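Local coordinates for protein endo-1,4-beta-xylanase (Bacteroides thetaiotaomicron VPI-5482, PDB 3KST) that probably hydrolyses O-glycosidic bonds in xylan-type polysaccharides as a calcium-containing glycoside hydrolase of family 43, at residues Y21-D26 against W61-Q66; Y28-N33 against K91-F96; P141-V146 against M164-E169. All blocks are in the same frame, centred on the assembly; numbering follows the deposited sequence.

Interaction 1 (Y21-D26 against W61-Q66)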
loop_
_atom_site.group_PDB
_atom_site.type_symbol
_atom_site.label_atom_id
_atom_site.label_comp_id
_atom_site.label_asym_id
_atom_site.label_seq_id
_atom_site.Cartn_x
_atom_site.Cartn_y
_atom_site.Cartn_z
ATOM N N TYR A 21 -8.418 -17.598 2.544
ATOM C CA TYR A 21 -7.929 -16.246 2.838
ATOM C C TYR A 21 -7.169 -15.750 1.639
ATOM O O TYR A 21 -6.866 -16.531 0.750
ATOM C CB TYR A 21 -6.955 -16.291 4.015
ATOM C CG TYR A 21 -7.531 -16.954 5.193
ATOM C CD1 TYR A 21 -7.408 -18.336 5.355
ATOM C CD2 TYR A 21 -8.278 -16.225 6.140
ATOM C CE1 TYR A 21 -8.005 -18.977 6.429
ATOM C CE2 TYR A 21 -8.869 -16.862 7.223
ATOM C CZ TYR A 21 -8.721 -18.235 7.371
ATOM O OH TYR A 21 -9.280 -18.863 8.451
ATOM N N LEU A 22 -6.868 -14.460 1.612
ATOM C CA LEU A 22 -5.951 -13.896 0.603
ATOM C C LEU A 22 -4.655 -13.694 1.417
ATOM O O LEU A 22 -4.530 -12.710 2.167
ATOM C CB LEU A 22 -6.511 -12.616 -0.008
ATOM C CG LEU A 22 -5.556 -11.978 -1.015
ATOM C CD1 LEU A 22 -5.099 -12.991 -2.079
ATOM C CD2 LEU A 22 -6.178 -10.758 -1.649
ATOM N N PRO A 23 -3.683 -14.619 1.268
ATOM C CA PRO A 23 -2.586 -14.696 2.206
ATOM C C PRO A 23 -1.440 -13.700 2.016
ATOM O O PRO A 23 -0.277 -14.105 1.869
ATOM C CB PRO A 23 -2.144 -16.152 2.045
ATOM C CG PRO A 23 -2.306 -16.397 0.611
ATOM C CD PRO A 23 -3.542 -15.661 0.211
ATOM N N ILE A 24 -1.760 -12.414 2.070
ATOM C CA ILE A 24 -0.742 -11.329 1.970
ATOM C C ILE A 24 -0.982 -10.260 3.039
ATOM O O ILE A 24 -2.107 -10.107 3.554
ATOM C CB ILE A 24 -0.738 -10.620 0.580
ATOM C CG1 ILE A 24 -2.127 -10.006 0.248
ATOM C CG2 ILE A 24 -0.320 -11.603 -0.530
ATOM C CD1 ILE A 24 -2.245 -9.319 -1.113
ATOM N N ALA A 25 0.095 -9.537 3.355
ATOM C CA ALA A 25 0.051 -8.347 4.199
ATOM C C ALA A 25 0.309 -7.141 3.272
ATOM O O ALA A 25 0.651 -7.292 2.092
ATOM C CB ALA A 25 1.100 -8.420 5.307
ATOM N N ASP A 26 0.135 -5.953 3.829
ATOM C CA ASP A 26 0.401 -4.673 3.150
ATOM C C ASP A 26 -0.177 -4.620 1.721
ATOM O O ASP A 26 0.546 -4.236 0.766
ATOM C CB ASP A 26 1.930 -4.489 3.124
ATOM C CG ASP A 26 2.592 -4.662 4.502
ATOM O OD1 ASP A 26 1.996 -4.274 5.556
ATOM O OD2 ASP A 26 3.745 -5.153 4.542
ATOM N N TRP A 61 -10.122 -15.168 -5.880
ATOM C CA TRP A 61 -8.819 -14.781 -6.440
ATOM C C TRP A 61 -8.097 -15.997 -6.997
ATOM O O TRP A 61 -8.269 -17.103 -6.489
ATOM C CB TRP A 61 -7.943 -14.106 -5.361
ATOM C CG TRP A 61 -8.550 -12.807 -4.912
ATOM C CD1 TRP A 61 -9.575 -12.661 -4.048
ATOM C CD2 TRP A 61 -8.210 -11.491 -5.354
ATOM N NE1 TRP A 61 -9.913 -11.338 -3.905
ATOM C CE2 TRP A 61 -9.084 -10.592 -4.702
ATOM C CE3 TRP A 61 -7.268 -10.981 -6.257
ATOM C CZ2 TRP A 61 -9.046 -9.191 -4.938
ATOM C CZ3 TRP A 61 -7.215 -9.586 -6.478
ATOM C CH2 TRP A 61 -8.097 -8.719 -5.815
ATOM N N LYS A 62 -7.308 -15.804 -8.048
ATOM C CA LYS A 62 -6.470 -16.886 -8.579
ATOM C C LYS A 62 -5.022 -16.373 -8.604
ATOM O O LYS A 62 -4.793 -15.179 -8.866
ATOM C CB LYS A 62 -6.926 -17.385 -9.957
ATOM C CG LYS A 62 -6.158 -16.921 -11.197
ATOM C CD LYS A 62 -6.749 -17.491 -12.487
ATOM C CE LYS A 62 -5.682 -17.617 -13.561
ATOM N NZ LYS A 62 -6.230 -18.023 -14.893
ATOM N N ARG A 63 -4.073 -17.274 -8.363
ATOM C CA ARG A 63 -2.648 -16.930 -8.456
ATOM C C ARG A 63 -2.225 -16.790 -9.902
ATOM O O ARG A 63 -2.601 -17.604 -10.756
ATOM C CB ARG A 63 -1.767 -17.968 -7.800
ATOM C CG ARG A 63 -1.778 -17.891 -6.316
ATOM C CD ARG A 63 -0.869 -18.954 -5.762
ATOM N NE ARG A 63 -0.720 -18.828 -4.324
ATOM C CZ ARG A 63 0.055 -17.929 -3.708
ATOM N NH1 ARG A 63 0.749 -17.005 -4.403
ATOM N NH2 ARG A 63 0.131 -17.948 -2.388
ATOM N N GLU A 64 -1.478 -15.729 -10.174
ATOM C CA GLU A 64 -0.924 -15.508 -11.504
ATOM C C GLU A 64 0.542 -15.913 -11.604
ATOM O O GLU A 64 1.038 -16.126 -12.718
ATOM C CB GLU A 64 -1.123 -14.056 -11.925
ATOM C CG GLU A 64 -2.577 -13.685 -12.154
ATOM C CD GLU A 64 -3.225 -14.356 -13.346
ATOM O OE1 GLU A 64 -2.528 -14.890 -14.233
ATOM O OE2 GLU A 64 -4.464 -14.349 -13.391
ATOM N N GLY A 65 1.215 -16.089 -10.472
ATOM C CA GLY A 65 2.620 -16.425 -10.461
ATOM C C GLY A 65 3.417 -15.517 -9.550
ATOM O O GLY A 65 2.866 -14.802 -8.687
ATOM N N GLN A 66 4.727 -15.554 -9.752
ATOM C CA GLN A 66 5.662 -14.755 -8.955
ATOM C C GLN A 66 5.985 -13.472 -9.724
ATOM O O GLN A 66 6.844 -13.492 -10.609
ATOM C CB GLN A 66 6.918 -15.562 -8.724
ATOM C CG GLN A 66 7.951 -14.911 -7.811
ATOM C CD GLN A 66 7.898 -15.332 -6.339
ATOM O OE1 GLN A 66 7.236 -16.304 -5.951
ATOM N NE2 GLN A 66 8.675 -14.630 -5.521
#

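Interaction 2 (Y28-N33 against K91-F96)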
loop_
_atom_site.group_PDB
_atom_site.type_symbol
_atom_site.label_atom_id
_atom_site.label_comp_id
_atom_site.label_asym_id
_atom_site.label_seq_id
_atom_site.Cartn_x
_atom_site.Cartn_y
_atom_site.Cartn_z
ATOM N N TYR A 28 -2.047 -4.171 -1.937
ATOM C CA TYR A 28 -2.344 -3.177 -2.960
ATOM C C TYR A 28 -3.093 -3.835 -4.124
ATOM O O TYR A 28 -2.658 -4.882 -4.597
ATOM C CB TYR A 28 -1.047 -2.557 -3.510
ATOM C CG TYR A 28 -1.334 -1.432 -4.456
ATOM C CD1 TYR A 28 -1.489 -0.128 -3.986
ATOM C CD2 TYR A 28 -1.538 -1.678 -5.835
ATOM C CE1 TYR A 28 -1.812 0.939 -4.884
ATOM C CE2 TYR A 28 -1.842 -0.625 -6.728
ATOM C CZ TYR A 28 -1.985 0.656 -6.257
ATOM O OH TYR A 28 -2.304 1.656 -7.137
ATOM N N VAL A 29 -4.135 -3.173 -4.627
ATOM C CA VAL A 29 -4.929 -3.610 -5.777
ATOM C C VAL A 29 -4.856 -2.597 -6.941
ATOM O O VAL A 29 -5.124 -1.395 -6.763
ATOM C CB VAL A 29 -6.414 -3.901 -5.360
ATOM C CG1 VAL A 29 -7.383 -3.907 -6.561
ATOM C CG2 VAL A 29 -6.474 -5.228 -4.606
HETATM N N MSE A 30 -4.502 -3.103 -8.125
HETATM C CA MSE A 30 -4.558 -2.346 -9.371
HETATM C C MSE A 30 -5.731 -2.899 -10.168
HETATM O O MSE A 30 -5.834 -4.129 -10.358
HETATM C CB MSE A 30 -3.293 -2.512 -10.217
HETATM C CG MSE A 30 -3.416 -1.822 -11.599
HETATM SE SE MSE A 30 -1.838 -2.015 -12.635
HETATM C CE MSE A 30 -1.818 -3.924 -12.855
ATOM N N PHE A 31 -6.597 -1.997 -10.638
ATOM C CA PHE A 31 -7.691 -2.361 -11.545
ATOM C C PHE A 31 -7.181 -1.997 -12.946
ATOM O O PHE A 31 -6.979 -0.808 -13.244
ATOM C CB PHE A 31 -8.972 -1.615 -11.206
ATOM C CG PHE A 31 -10.132 -1.977 -12.091
ATOM C CD1 PHE A 31 -10.578 -3.300 -12.164
ATOM C CD2 PHE A 31 -10.779 -1.004 -12.863
ATOM C CE1 PHE A 31 -11.647 -3.655 -12.987
ATOM C CE2 PHE A 31 -11.864 -1.342 -13.685
ATOM C CZ PHE A 31 -12.306 -2.669 -13.742
ATOM N N TYR A 32 -6.904 -3.022 -13.744
ATOM C CA TYR A 32 -6.378 -2.874 -15.105
ATOM C C TYR A 32 -7.133 -3.790 -16.045
ATOM O O TYR A 32 -7.339 -4.953 -15.712
ATOM C CB TYR A 32 -4.885 -3.215 -15.161
ATOM C CG TYR A 32 -4.298 -2.875 -16.512
ATOM C CD1 TYR A 32 -3.966 -1.558 -16.815
ATOM C CD2 TYR A 32 -4.128 -3.852 -17.504
ATOM C CE1 TYR A 32 -3.442 -1.205 -18.072
ATOM C CE2 TYR A 32 -3.611 -3.512 -18.777
ATOM C CZ TYR A 32 -3.282 -2.182 -19.050
ATOM O OH TYR A 32 -2.762 -1.813 -20.267
ATOM N N ASN A 33 -7.519 -3.261 -17.207
ATOM C CA ASN A 33 -8.263 -3.992 -18.261
ATOM C C ASN A 33 -9.357 -4.951 -17.731
ATOM O O ASN A 33 -9.324 -6.180 -17.958
ATOM C CB ASN A 33 -7.286 -4.718 -19.193
ATOM C CG ASN A 33 -7.931 -5.117 -20.511
ATOM O OD1 ASN A 33 -8.222 -6.287 -20.739
ATOM N ND2 ASN A 33 -8.225 -4.132 -21.346
ATOM N N LYS A 91 3.830 3.638 -20.958
ATOM C CA LYS A 91 3.163 2.423 -21.505
ATOM C C LYS A 91 3.784 1.108 -21.024
ATOM O O LYS A 91 4.131 0.210 -21.810
ATOM C CB LYS A 91 2.986 2.500 -23.031
ATOM C CG LYS A 91 2.065 3.648 -23.424
ATOM C CD LYS A 91 1.747 3.632 -24.908
ATOM C CE LYS A 91 0.673 4.646 -25.259
ATOM N NZ LYS A 91 -0.649 4.326 -24.657
ATOM N N LYS A 92 3.904 1.029 -19.691
ATOM C CA LYS A 92 4.579 -0.061 -18.990
ATOM C C LYS A 92 4.131 -0.079 -17.507
ATOM O O LYS A 92 3.731 0.959 -16.963
ATOM C CB LYS A 92 6.087 0.204 -19.077
ATOM C CG LYS A 92 7.012 -0.964 -18.837
ATOM C CD LYS A 92 8.497 -0.628 -19.079
ATOM C CE LYS A 92 8.800 -0.178 -20.522
ATOM N NZ LYS A 92 10.256 0.038 -20.734
ATOM N N PHE A 93 4.231 -1.247 -16.879
ATOM C CA PHE A 93 3.900 -1.414 -15.454
ATOM C C PHE A 93 5.133 -1.149 -14.574
ATOM O O PHE A 93 6.239 -1.590 -14.886
ATOM C CB PHE A 93 3.321 -2.809 -15.187
ATOM C CG PHE A 93 2.068 -3.076 -15.964
ATOM C CD1 PHE A 93 2.141 -3.538 -17.283
ATOM C CD2 PHE A 93 0.815 -2.821 -15.401
ATOM C CE1 PHE A 93 0.991 -3.767 -18.021
ATOM C CE2 PHE A 93 -0.348 -3.035 -16.152
ATOM C CZ PHE A 93 -0.253 -3.512 -17.456
ATOM N N TYR A 94 4.938 -0.429 -13.468
ATOM C CA TYR A 94 5.987 -0.140 -12.493
ATOM C C TYR A 94 5.603 -0.733 -11.137
ATOM O O TYR A 94 4.479 -0.519 -10.675
ATOM C CB TYR A 94 6.213 1.379 -12.377
ATOM C CG TYR A 94 6.999 1.959 -13.558
ATOM C CD1 TYR A 94 6.484 1.918 -14.864
ATOM C CD2 TYR A 94 8.275 2.522 -13.384
ATOM C CE1 TYR A 94 7.217 2.423 -15.950
ATOM C CE2 TYR A 94 9.000 3.058 -14.477
ATOM C CZ TYR A 94 8.443 3.008 -15.754
ATOM O OH TYR A 94 9.102 3.482 -16.856
ATOM N N LEU A 95 6.514 -1.527 -10.560
ATOM C CA LEU A 95 6.381 -2.095 -9.230
ATOM C C LEU A 95 7.331 -1.337 -8.286
ATOM O O LEU A 95 8.545 -1.390 -8.461
ATOM C CB LEU A 95 6.749 -3.590 -9.234
ATOM C CG LEU A 95 7.017 -4.316 -7.914
ATOM C CD1 LEU A 95 5.785 -4.211 -7.064
ATOM C CD2 LEU A 95 7.509 -5.762 -8.160
ATOM N N PHE A 96 6.762 -0.663 -7.288
ATOM C CA PHE A 96 7.512 0.062 -6.269
ATOM C C PHE A 96 7.439 -0.786 -4.998
ATOM O O PHE A 96 6.376 -1.256 -4.626
ATOM C CB PHE A 96 6.936 1.451 -6.054
ATOM C CG PHE A 96 7.370 2.425 -7.095
ATOM C CD1 PHE A 96 6.771 2.447 -8.358
ATOM C CD2 PHE A 96 8.448 3.266 -6.852
ATOM C CE1 PHE A 96 7.240 3.361 -9.336
ATOM C CE2 PHE A 96 8.890 4.156 -7.813
ATOM C CZ PHE A 96 8.292 4.204 -9.043
#

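Interaction 3 (P141-V146 against M164-E169)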
loop_
_atom_site.group_PDB
_atom_site.type_symbol
_atom_site.label_atom_id
_atom_site.label_comp_id
_atom_site.label_asym_id
_atom_site.label_seq_id
_atom_site.Cartn_x
_atom_site.Cartn_y
_atom_site.Cartn_z
ATOM N N PRO A 141 5.501 13.556 -10.823
ATOM C CA PRO A 141 5.460 12.341 -9.981
ATOM C C PRO A 141 5.930 12.623 -8.552
ATOM O O PRO A 141 6.925 13.327 -8.376
ATOM C CB PRO A 141 6.448 11.408 -10.695
ATOM C CG PRO A 141 7.438 12.319 -11.299
ATOM C CD PRO A 141 6.679 13.538 -11.714
ATOM N N TYR A 142 5.215 12.082 -7.556
ATOM C CA TYR A 142 5.595 12.173 -6.133
ATOM C C TYR A 142 5.663 10.773 -5.549
ATOM O O TYR A 142 4.789 9.950 -5.851
ATOM C CB TYR A 142 4.591 13.003 -5.329
ATOM C CG TYR A 142 4.494 14.414 -5.806
ATOM C CD1 TYR A 142 5.396 15.383 -5.371
ATOM C CD2 TYR A 142 3.486 14.793 -6.711
ATOM C CE1 TYR A 142 5.297 16.715 -5.823
ATOM C CE2 TYR A 142 3.380 16.100 -7.157
ATOM C CZ TYR A 142 4.298 17.052 -6.726
ATOM O OH TYR A 142 4.158 18.334 -7.180
ATOM N N LEU A 143 6.685 10.503 -4.734
ATOM C CA LEU A 143 6.829 9.232 -4.012
ATOM C C LEU A 143 6.753 9.502 -2.519
ATOM O O LEU A 143 7.521 10.340 -1.976
ATOM C CB LEU A 143 8.146 8.503 -4.344
ATOM C CG LEU A 143 8.231 7.041 -3.854
ATOM C CD1 LEU A 143 7.241 6.208 -4.638
ATOM C CD2 LEU A 143 9.642 6.424 -4.055
ATOM N N TYR A 144 5.815 8.807 -1.872
ATOM C CA TYR A 144 5.604 8.808 -0.433
ATOM C C TYR A 144 6.294 7.545 0.070
ATOM O O TYR A 144 6.236 6.512 -0.585
ATOM C CB TYR A 144 4.112 8.831 -0.084
ATOM C CG TYR A 144 3.476 10.060 -0.668
ATOM C CD1 TYR A 144 3.079 10.086 -2.004
ATOM C CD2 TYR A 144 3.347 11.236 0.084
ATOM C CE1 TYR A 144 2.570 11.250 -2.591
ATOM C CE2 TYR A 144 2.812 12.409 -0.495
ATOM C CZ TYR A 144 2.423 12.397 -1.830
ATOM O OH TYR A 144 1.908 13.517 -2.431
ATOM N N PHE A 145 6.989 7.663 1.199
ATOM C CA PHE A 145 7.764 6.569 1.771
ATOM C C PHE A 145 8.105 6.934 3.200
ATOM O O PHE A 145 7.966 8.102 3.578
ATOM C CB PHE A 145 9.039 6.308 0.939
ATOM C CG PHE A 145 9.900 7.519 0.746
ATOM C CD1 PHE A 145 9.660 8.388 -0.336
ATOM C CD2 PHE A 145 10.972 7.790 1.596
ATOM C CE1 PHE A 145 10.440 9.508 -0.535
ATOM C CE2 PHE A 145 11.767 8.924 1.383
ATOM C CZ PHE A 145 11.491 9.772 0.305
ATOM N N VAL A 146 8.530 5.938 3.966
ATOM C CA VAL A 146 8.883 6.081 5.382
ATOM C C VAL A 146 10.367 6.225 5.557
ATOM O O VAL A 146 11.120 5.428 4.982
ATOM C CB VAL A 146 8.487 4.807 6.189
ATOM C CG1 VAL A 146 9.146 4.773 7.610
ATOM C CG2 VAL A 146 6.946 4.681 6.272
HETATM N N MSE A 164 12.853 6.600 -11.474
HETATM C CA MSE A 164 13.945 5.785 -10.976
HETATM C C MSE A 164 14.671 6.451 -9.785
HETATM O O MSE A 164 15.377 5.798 -9.051
HETATM C CB MSE A 164 14.920 5.560 -12.155
HETATM C CG MSE A 164 15.673 4.265 -12.130
HETATM SE SE MSE A 164 14.618 2.732 -12.737
HETATM C CE MSE A 164 12.827 3.458 -12.598
ATOM N N SER A 165 14.518 7.764 -9.639
ATOM C CA SER A 165 15.201 8.512 -8.576
ATOM C C SER A 165 14.279 9.538 -7.960
ATOM O O SER A 165 13.310 9.970 -8.604
ATOM C CB SER A 165 16.372 9.295 -9.172
ATOM O OG SER A 165 17.279 8.484 -9.889
ATOM N N ILE A 166 14.593 9.918 -6.724
ATOM C CA ILE A 166 13.908 11.038 -6.056
ATOM C C ILE A 166 14.790 12.275 -6.149
ATOM O O ILE A 166 16.016 12.161 -6.216
ATOM C CB ILE A 166 13.524 10.761 -4.588
ATOM C CG1 ILE A 166 14.698 10.397 -3.685
ATOM C CG2 ILE A 166 12.501 9.629 -4.516
ATOM C CD1 ILE A 166 14.314 10.553 -2.190
ATOM N N LYS A 167 14.164 13.446 -6.157
ATOM C CA LYS A 167 14.860 14.727 -6.148
ATOM C C LYS A 167 14.974 15.058 -4.682
ATOM O O LYS A 167 14.022 15.565 -4.097
ATOM C CB LYS A 167 14.062 15.782 -6.917
ATOM C CG LYS A 167 13.942 15.475 -8.375
ATOM C CD LYS A 167 13.341 16.669 -9.105
ATOM C CE LYS A 167 13.424 16.502 -10.588
ATOM N NZ LYS A 167 13.246 17.825 -11.255
ATOM N N THR A 168 16.143 14.780 -4.093
ATOM C CA THR A 168 16.333 14.975 -2.635
ATOM C C THR A 168 16.132 16.389 -2.117
ATOM O O THR A 168 15.728 16.556 -0.962
ATOM C CB THR A 168 17.628 14.359 -2.084
ATOM O OG1 THR A 168 18.776 14.905 -2.732
ATOM C CG2 THR A 168 17.624 12.828 -2.319
ATOM N N GLU A 169 16.365 17.400 -2.966
ATOM C CA GLU A 169 16.070 18.783 -2.590
ATOM C C GLU A 169 14.563 19.070 -2.378
ATOM O O GLU A 169 14.223 20.106 -1.814
ATOM C CB GLU A 169 16.654 19.782 -3.612
ATOM C CG GLU A 169 15.926 19.965 -4.978
ATOM C CD GLU A 169 16.069 18.828 -5.984
ATOM O OE1 GLU A 169 16.876 17.877 -5.787
ATOM O OE2 GLU A 169 15.359 18.928 -7.013
#

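Interaction 1 (Y21-D26 against W61-Q66)
L22 sets one methyl, CD2, over a face of the W61 indole, joining the 21-26 loop to strand 60-69 in the five-bladed beta-propeller fold of family 43 glycoside hydrolases. This is the tightly packed half. Methyl CD2 of L22 stands 4.2 Å from the centroid of the five-membered ring of W61 and only 10° off its normal, a CH-pi contact centred on the pyrrole face. With CG anti to the backbone N (chi1 178°) and CD2 continuing the extended line from CA, the methyl reaches the ring, and P302 of strand 293-305 touches both residues. The indole NE1 is spent on L58 O, which helps fix the turn of the ring.

The looser half lies at P23 and R63, both partly exposed. Here P23 CG comes obliquely to 4.2 Å from R63 NH2, without hydrogen bond or stacking. R63 runs extended from CG to NE and is held from elsewhere: NE makes a salt bridge with E18, while NH2 bonds to G43 O. D26, the predicted catalytic base, closes the same loop well away from this packing. P23 is the centre of an inverse gamma turn, closed by I24 N to L22 O at 2.8 Å.

Interaction 2 (Y28-N33 against K91-F96)
F93 drives the edge of its ring into the face of Y32 and meets selenomethionine M30 along the same rim, a T-shaped pair beside a Met-aromatic contact. Together they join two sheets of the five-bladed propeller, through strand 27-32 of one and strand 92-99 of the next.

M30 and Y32, two residues apart on their strand, both point toward F93. Y32 carries its phenol out from the strand until its face receives F93. F93 takes a different staggered position, with CG anti to its carbonyl carbon and beside the backbone N (chi1 -60°), which turns its ring toward strand 27-32. The two side chains cross at about a right angle. Their ring centroids lie 4.9 Å apart with the planes at 77°, and F93 CZ enters 3.6 Å above the Y32 plane, displaced from the centre toward the rim.

M30 is stretched through its first two torsions and bends only at the last (chi3 64°). The straight part delivers SE to the edge of F93, 5.1 Å from the ring centroid and practically in the ring plane; the bend turns the terminal methyl out of the F93 plane, where it approaches CD2 and CE2 obliquely. No hydrogen bond links the segments; the contact is made by side-chain packing. Y86 of strand 80-87 meets both aromatic rings, F115 touches F93, and Y37 of strand 35-41 packs on both M30 and Y32. M30 and F93 are buried, whereas Y32 is partly exposed.

At the closest points F93 CZ lies 3.6 Å from Y32 CE2, while F93 CE2 lies 3.7 Å from M30 CE.

Interaction 3 (P141-V146 against M164-E169)
I166 places its two branches on two residues of strand 141-148: the CG2 methyl meets L143 and the CD1 methyl meets F145. All three are buried, and the contact is wholly apolar.

The aliphatic part is the looser one. L143 CD2 stands 4.3 Å from I166 CG2, methyl to methyl, where the two backbones come closest, with CA atoms 7.6 Å apart at L143 and I166. The CB of L143 points toward the loop, and with CG nearly anti to the backbone N (chi1 -168°) CD2 ends beside I166.

The aliphatic-aromatic part is closer. F145 and I166 approach from opposite directions, and F145 CZ lies 3.8 Å from I166 CD1. The methyl comes at the far end of the phenyl ring at a slant, neither over its face nor at its edge. Both side chains adopt a crowded position: CG of F145 and CG1 of I166 each sit between the backbone N and the carbonyl carbon. From there I166 extends its CG1 branch (chi2 163°) and carries CD1 onward to the ring. Within the strand L143 CD2 also lies 4.2 Å from F145 CD1, so the two residues also pack on each other.

Polar bonding across the pair is absent; K167 O bonds to T170 OG1 within the loop.

In the propeller, strand 141-148 runs between strands 129-135 and 152-158 of a four-stranded antiparallel sheet, and the 164-169 loop connects strand 152-158 to the outermost strand 172-175. I166 thereby tucks the connection back over one face of its own sheet, while I103 of strand 102-108, in another sheet, touches both L143 and F145.

In the fold
All three contacts lack hydrogen bonds between their segments, yet they do different work. Interactions 2 and 3 are buried: interaction 2 joins strands of two different sheets through aromatic and selenium contacts, interaction 3 folds a loop onto its own sheet with isoleucine methyls against a leucine and a phenylalanine. Interaction 1 is only partly buried, and its leucine-tryptophan core gives way to a proline beside a charged guanidinium. Interactions 1 and 2 reach the same sheet and touch where W61 CH2 lies 4.0 Å from V29 CG2. Interactions 2 and 3 meet through F96 CD2 and L143 CD1, 3.9 Å apart, whereas interactions 1 and 3 lie on opposite sides of the chain's centre.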